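Local coordinates for UDP-L-Rhamnose Synthase (PDB 7JID), which probably makes UDP-L-rhamnose as an NADP(H)-dependent oxidoreductase with a Rossmann-type fold, holding NADP and UDP-rhamnose in adjoining pockets, at residues 199-202 with 203-207. Numbering follows the deposited sequence.
Sequences IPVM and IDMAR
Ile199 and Ile203 take similar first torsions (chi1 of Ile203 -72°): in each, CG2 stands anti to the backbone N and CG1 anti to the carbonyl carbon. One turn of helix apart, they meet where CG2 of Ile199 touches CD1 of Ile203 at 3.9 Å, the two side chains crossing at a slant. Met205 also sets its CG anti to its own carbonyl carbon, which brings CG near Val201 O at 3.4 Å, while SD makes a loose apolar contact with Val201 CG1 at 4.2 Å. Four i to i+4 backbone bonds fix this spacing. Ile203 N to Ile199 O (2.9 Å, N-H...O 169°) and Met205 N to Val201 O (2.9 Å) are nearly straight; Asp204 N to Pro200 O (3.0 Å, 156°) and Ala206 N to Met202 O (3.0 Å) are less so. Pro200 has no N-H to give to the turn before, and Val201 N makes no such bond either, which is where the helix is kinked. Asp204 OD2 is hydrogen-bonded to the hydroxyl of Tyr271, whose side chain also touches Val201 and Met205. Helix 195-207 packs its buried face on the Rossmann-type core: Ile199 and Ile203 meet Ile22 of helix 14-25, Met202 and Ala206 rest on Met56 of strand 54-57, and Met205 reaches Leu158 of strand 157-162.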
loop_
_atom_site.group_PDB
_atom_site.type_symbol
_atom_site.label_atom_id
_atom_site.label_comp_id
_atom_site.label_asym_id
_atom_site.label_seq_id
_atom_site.Cartn_x
_atom_site.Cartn_y
_atom_site.Cartn_z
ATOM N N ILE A 199 -26.377 -4.725 7.912
ATOM C CA ILE A 199 -26.224 -5.310 6.547
ATOM C C ILE A 199 -27.378 -4.796 5.678
ATOM O O ILE A 199 -27.116 -4.319 4.577
ATOM C CB ILE A 199 -26.059 -6.836 6.576
ATOM C CG1 ILE A 199 -24.615 -7.198 6.907
ATOM C CG2 ILE A 199 -26.466 -7.434 5.224
ATOM C CD1 ILE A 199 -24.377 -8.657 7.125
ATOM N N PRO A 200 -28.643 -4.811 6.154
ATOM C CA PRO A 200 -29.723 -4.269 5.331
ATOM C C PRO A 200 -29.514 -2.824 4.897
ATOM O O PRO A 200 -29.901 -2.464 3.806
ATOM C CB PRO A 200 -30.932 -4.380 6.267
ATOM C CG PRO A 200 -30.606 -5.588 7.120
ATOM C CD PRO A 200 -29.122 -5.424 7.390
ATOM N N VAL A 201 -28.945 -1.998 5.776
ATOM C CA VAL A 201 -28.640 -0.594 5.457
ATOM C C VAL A 201 -27.584 -0.580 4.344
ATOM O O VAL A 201 -27.728 0.222 3.403
ATOM C CB VAL A 201 -28.183 0.116 6.733
ATOM C CG1 VAL A 201 -27.615 1.464 6.456
ATOM C CG2 VAL A 201 -29.299 0.221 7.772
ATOM N N MET A 202 -26.551 -1.415 4.469
ATOM C CA MET A 202 -25.439 -1.420 3.491
ATOM C C MET A 202 -26.034 -1.783 2.119
ATOM O O MET A 202 -25.703 -1.114 1.137
ATOM C CB MET A 202 -24.347 -2.416 3.878
ATOM C CG MET A 202 -23.429 -2.701 2.725
ATOM S SD MET A 202 -22.052 -3.692 3.197
ATOM C CE MET A 202 -22.885 -5.216 3.527
ATOM N N ILE A 203 -26.876 -2.810 2.088
ATOM C CA ILE A 203 -27.531 -3.269 0.826
ATOM C C ILE A 203 -28.369 -2.112 0.271
ATOM O O ILE A 203 -28.375 -1.908 -0.963
ATOM C CB ILE A 203 -28.360 -4.545 1.047
ATOM C CG1 ILE A 203 -27.438 -5.735 1.271
ATOM C CG2 ILE A 203 -29.291 -4.782 -0.143
ATOM C CD1 ILE A 203 -28.091 -7.006 1.652
ATOM N N ASP A 204 -29.131 -1.419 1.135
ATOM C CA ASP A 204 -29.973 -0.282 0.690
ATOM C C ASP A 204 -29.091 0.777 0.018
ATOM O O ASP A 204 -29.432 1.309 -1.033
ATOM C CB ASP A 204 -30.818 0.270 1.843
ATOM C CG ASP A 204 -31.886 1.246 1.365
ATOM O OD1 ASP A 204 -32.827 0.740 0.665
ATOM O OD2 ASP A 204 -31.735 2.485 1.592
ATOM N N MET A 205 -28.017 1.191 0.680
ATOM C CA MET A 205 -27.051 2.171 0.152
ATOM C C MET A 205 -26.490 1.743 -1.228
ATOM O O MET A 205 -26.458 2.598 -2.119
ATOM C CB MET A 205 -25.913 2.363 1.167
ATOM C CG MET A 205 -26.368 3.136 2.350
ATOM S SD MET A 205 -25.046 3.178 3.606
ATOM C CE MET A 205 -24.330 4.753 3.146
ATOM N N ALA A 206 -26.121 0.475 -1.410
ATOM C CA ALA A 206 -25.562 -0.092 -2.665
ATOM C C ALA A 206 -26.706 -0.101 -3.709
ATOM O O ALA A 206 -26.506 0.421 -4.818
ATOM C CB ALA A 206 -25.020 -1.473 -2.446
ATOM N N ARG A 207 -27.905 -0.501 -3.304
ATOM C CA ARG A 207 -29.077 -0.436 -4.231
ATOM C C ARG A 207 -29.246 1.001 -4.731
ATOM O O ARG A 207 -29.550 1.223 -5.968
ATOM C CB ARG A 207 -30.320 -0.972 -3.528
ATOM C CG ARG A 207 -31.549 -0.953 -4.425
ATOM C CD ARG A 207 -32.671 -1.656 -3.746
ATOM N NE ARG A 207 -32.541 -3.091 -3.913
ATOM C CZ ARG A 207 -32.325 -3.962 -2.960
ATOM N NH1 ARG A 207 -32.207 -3.575 -1.706
ATOM N NH2 ARG A 207 -32.275 -5.242 -3.260
#